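Local coordinates for protein tyrosine--tRNA ligase, mitochondrial (Coccidioides posadasii, PDB 5IJX) that probably attaches L-tyrosine to mitochondrial tRNA(Tyr) at the expense of ATP, its class I catalytic domain holding the amino acid here, at residues K64-Y69 and V233-G238. Sequence-based numbering, arbitrary orientation.
Sequences KRVGFY and VQVQVG. With TYR (tyrosine), chain B.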
ATOM      1  N   LYS A  64      29.287   4.666 -17.820  1.00 79.59           N
ATOM      2  CA  LYS A  64      28.808   5.204 -16.554  1.00 67.41           C
ATOM      3  C   LYS A  64      29.130   4.243 -15.420  1.00 72.55           C
ATOM      4  O   LYS A  64      28.882   3.040 -15.533  1.00 77.54           O
ATOM      5  CB  LYS A  64      27.299   5.457 -16.628  1.00 64.93           C
ATOM      6  CG  LYS A  64      26.736   6.272 -15.485  1.00 65.91           C
ATOM      7  CD  LYS A  64      25.278   6.603 -15.751  1.00 70.16           C
ATOM      8  CE  LYS A  64      24.718   7.562 -14.717  1.00 76.82           C
ATOM      9  NZ  LYS A  64      23.341   8.007 -15.071  1.00 78.82           N
ATOM     10  N   ARG A  65      29.677   4.785 -14.329  1.00 72.85           N
ATOM     11  CA  ARG A  65      30.000   4.001 -13.136  1.00 68.51           C
ATOM     12  C   ARG A  65      28.712   3.792 -12.340  1.00 70.19           C
ATOM     13  O   ARG A  65      28.445   4.450 -11.332  1.00 75.23           O
ATOM     14  CB  ARG A  65      31.067   4.707 -12.308  1.00 64.63           C
ATOM     15  CG  ARG A  65      31.702   3.843 -11.225  1.00 60.81           C
ATOM     16  CD  ARG A  65      32.608   4.669 -10.318  1.00 62.56           C
ATOM     17  NE  ARG A  65      33.780   5.195 -11.020  1.00 73.85           N
ATOM     18  CZ  ARG A  65      34.984   4.627 -11.026  1.00 79.01           C
ATOM     19  NH1 ARG A  65      35.206   3.497 -10.365  1.00 80.32           N
ATOM     20  NH2 ARG A  65      35.979   5.194 -11.696  1.00 75.22           N
ATOM     21  N   VAL A  66      27.899   2.844 -12.808  1.00 72.14           N
ATOM     22  CA  VAL A  66      26.568   2.615 -12.253  1.00 67.57           C
ATOM     23  C   VAL A  66      26.638   1.629 -11.094  1.00 69.59           C
ATOM     24  O   VAL A  66      27.716   1.130 -10.749  1.00 77.89           O
ATOM     25  CB  VAL A  66      25.594   2.111 -13.333  1.00 67.58           C
ATOM     26  CG1 VAL A  66      25.418   3.161 -14.423  1.00 72.29           C
ATOM     27  CG2 VAL A  66      26.071   0.789 -13.925  1.00 62.24           C
ATOM     28  N   GLY A  67      25.486   1.337 -10.497  1.00 69.71           N
ATOM     29  CA  GLY A  67      25.408   0.439  -9.360  1.00 66.67           C
ATOM     30  C   GLY A  67      24.546  -0.771  -9.661  1.00 60.19           C
ATOM     31  O   GLY A  67      23.616  -0.708 -10.467  1.00 63.89           O
ATOM     32  N   PHE A  68      24.866  -1.880  -8.998  1.00 58.95           N
ATOM     33  CA  PHE A  68      24.143  -3.136  -9.131  1.00 56.16           C
ATOM     34  C   PHE A  68      23.612  -3.546  -7.765  1.00 59.59           C
ATOM     35  O   PHE A  68      24.172  -3.169  -6.730  1.00 65.92           O
ATOM     36  CB  PHE A  68      25.051  -4.249  -9.687  1.00 64.83           C
ATOM     37  CG  PHE A  68      25.686  -3.922 -11.013  1.00 69.96           C
ATOM     38  CD1 PHE A  68      25.369  -4.652 -12.146  1.00 62.68           C
ATOM     39  CD2 PHE A  68      26.603  -2.891 -11.126  1.00 74.45           C
ATOM     40  CE1 PHE A  68      25.949  -4.356 -13.365  1.00 62.32           C
ATOM     41  CE2 PHE A  68      27.183  -2.589 -12.342  1.00 73.75           C
ATOM     42  CZ  PHE A  68      26.857  -3.322 -13.463  1.00 61.40           C
ATOM     43  N   TYR A  69      22.531  -4.323  -7.753  1.00 52.13           N
ATOM     44  CA  TYR A  69      22.032  -4.845  -6.489  1.00 50.54           C
ATOM     45  C   TYR A  69      21.281  -6.147  -6.723  1.00 55.23           C
ATOM     46  O   TYR A  69      20.667  -6.354  -7.774  1.00 50.98           O
ATOM     47  CB  TYR A  69      21.141  -3.822  -5.758  1.00 53.34           C
ATOM     48  CG  TYR A  69      19.643  -4.009  -5.921  1.00 50.43           C
ATOM     49  CD1 TYR A  69      18.924  -4.811  -5.042  1.00 58.86           C
ATOM     50  CD2 TYR A  69      18.944  -3.359  -6.930  1.00 61.79           C
ATOM     51  CE1 TYR A  69      17.557  -4.977  -5.176  1.00 59.15           C
ATOM     52  CE2 TYR A  69      17.576  -3.521  -7.072  1.00 67.13           C
ATOM     53  CZ  TYR A  69      16.889  -4.332  -6.191  1.00 69.78           C
ATOM     54  OH  TYR A  69      15.527  -4.498  -6.323  1.00 74.46           O
ATOM     55  N   VAL A 233      21.791   3.317  -8.268  1.00 68.73           N
ATOM     56  CA  VAL A 233      21.757   1.898  -8.613  1.00 66.64           C
ATOM     57  C   VAL A 233      20.797   1.717  -9.781  1.00 66.40           C
ATOM     58  O   VAL A 233      19.592   1.953  -9.644  1.00 59.78           O
ATOM     59  CB  VAL A 233      21.336   1.037  -7.412  1.00 67.76           C
ATOM     60  CG1 VAL A 233      21.206  -0.427  -7.821  1.00 65.79           C
ATOM     61  CG2 VAL A 233      22.340   1.191  -6.272  1.00 74.53           C
ATOM     62  N   GLN A 234      21.320   1.278 -10.927  1.00 63.69           N
ATOM     63  CA  GLN A 234      20.533   1.203 -12.151  1.00 53.02           C
ATOM     64  C   GLN A 234      20.333  -0.204 -12.696  1.00 57.60           C
ATOM     65  O   GLN A 234      19.525  -0.374 -13.617  1.00 56.68           O
ATOM     66  CB  GLN A 234      21.177   2.063 -13.249  1.00 54.26           C
ATOM     67  CG  GLN A 234      20.957   3.557 -13.066  1.00 67.17           C
ATOM     68  CD  GLN A 234      21.569   4.381 -14.183  1.00 70.29           C
ATOM     69  OE1 GLN A 234      22.363   5.290 -13.937  1.00 73.55           O
ATOM     70  NE2 GLN A 234      21.195   4.071 -15.420  1.00 71.46           N
ATOM     71  N   VAL A 235      21.028  -1.208 -12.172  1.00 52.81           N
ATOM     72  CA  VAL A 235      20.920  -2.579 -12.658  1.00 57.57           C
ATOM     73  C   VAL A 235      20.493  -3.467 -11.500  1.00 55.07           C
ATOM     74  O   VAL A 235      21.112  -3.435 -10.430  1.00 69.05           O
ATOM     75  CB  VAL A 235      22.249  -3.077 -13.254  1.00 63.32           C
ATOM     76  CG1 VAL A 235      22.059  -4.442 -13.899  1.00 54.38           C
ATOM     77  CG2 VAL A 235      22.795  -2.076 -14.258  1.00 64.93           C
ATOM     78  N   GLN A 236      19.443  -4.258 -11.707  1.00 54.18           N
ATOM     79  CA  GLN A 236      19.048  -5.271 -10.735  1.00 50.87           C
ATOM     80  C   GLN A 236      19.445  -6.645 -11.254  1.00 54.77           C
ATOM     81  O   GLN A 236      19.155  -6.988 -12.405  1.00 50.40           O
ATOM     82  CB  GLN A 236      17.544  -5.238 -10.444  1.00 60.36           C
ATOM     83  CG  GLN A 236      17.151  -6.155  -9.276  1.00 52.14           C
ATOM     84  CD  GLN A 236      15.659  -6.181  -8.956  1.00 51.60           C
ATOM     85  OE1 GLN A 236      15.203  -7.028  -8.189  1.00 56.43           O
ATOM     86  NE2 GLN A 236      14.898  -5.255  -9.530  1.00 55.92           N
ATOM     87  N   VAL A 237      20.106  -7.422 -10.402  1.00 55.09           N
ATOM     88  CA  VAL A 237      20.582  -8.756 -10.745  1.00 53.93           C
ATOM     89  C   VAL A 237      19.788  -9.770  -9.939  1.00 56.77           C
ATOM     90  O   VAL A 237      19.511  -9.554  -8.753  1.00 51.02           O
ATOM     91  CB  VAL A 237      22.090  -8.903 -10.470  1.00 54.51           C
ATOM     92  CG1 VAL A 237      22.583 -10.259 -10.955  1.00 55.78           C
ATOM     93  CG2 VAL A 237      22.867  -7.768 -11.125  1.00 59.76           C
ATOM     94  N   GLY A 238      19.433 -10.881 -10.578  1.00 50.66           N
ATOM     95  CA  GLY A 238      18.725 -11.929  -9.870  1.00 49.41           C
ATOM     96  C   GLY A 238      18.860 -13.259 -10.578  1.00 58.71           C
ATOM     97  O   GLY A 238      19.464 -13.366 -11.647  1.00 65.21           O
TER
HETATM   98  N   TYR B 501      12.512 -11.975  -4.725  1.00 71.34           N
HETATM   99  CA  TYR B 501      13.783 -12.390  -4.144  1.00 77.88           C
HETATM  100  C   TYR B 501      13.741 -13.867  -3.750  1.00 80.94           C
HETATM  101  O   TYR B 501      14.769 -14.546  -3.684  1.00 73.96           O
HETATM  102  CB  TYR B 501      14.118 -11.528  -2.922  1.00 76.73           C
HETATM  103  CG  TYR B 501      14.128 -10.033  -3.186  1.00 63.18           C
HETATM  104  CD1 TYR B 501      14.595  -9.517  -4.389  1.00 55.85           C
HETATM  105  CD2 TYR B 501      13.669  -9.139  -2.228  1.00 56.12           C
HETATM  106  CE1 TYR B 501      14.603  -8.151  -4.627  1.00 57.41           C
HETATM  107  CE2 TYR B 501      13.673  -7.774  -2.457  1.00 53.17           C
HETATM  108  CZ  TYR B 501      14.140  -7.284  -3.657  1.00 56.95           C
HETATM  109  OH  TYR B 501      14.144  -5.925  -3.881  1.00 52.88           O
HETATM  110  OXT TYR B 501      12.672 -14.419  -3.483  1.00 84.91           O
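Y69 and Q236 lie against each other on the face of the sheet that looks into the tyrosine pocket. Q236, CG anti to its backbone N (chi1 -172°) and extended beyond, runs obliquely past the phenol, its CG 3.5 Å from Y69 CE2 and its amide plane 23° from the ring. Y69 OH hydrogen-bonds the phenol OH of the bound tyrosine at 3.1 Å, the ligand oxygen lying at the ring edge, in plane; Q236 OE1 accepts from Q221 NE2. V233 CG1 touches the same ring at CD2 (3.8 Å).

On the other face F68 and V235 point the same way: V235 CG2 sits over one face of the F68 ring, offset to its rim, and V237 CG2 comes in at the edge. Near the start, extended K64 crosses Q234 at about a right angle, and its NZ donates to Q234 OE1 (3.1 Å) and to L275 O.

The parallel backbones join through G67 O, which takes both Q234 N and V235 N, consistent with a beta bulge at Q234; Y69 N then bonds V235 O, and V237 N reaches Y69 O at 2.9 Å, almost straight (177°). These are inner strands of the Rossmann-type sheet, flanked by 99-104 and 279-283. Helix 217-229 packs on the Y69 and Q236 face, while helices 54-63 and 84-95 meet F68 on the other.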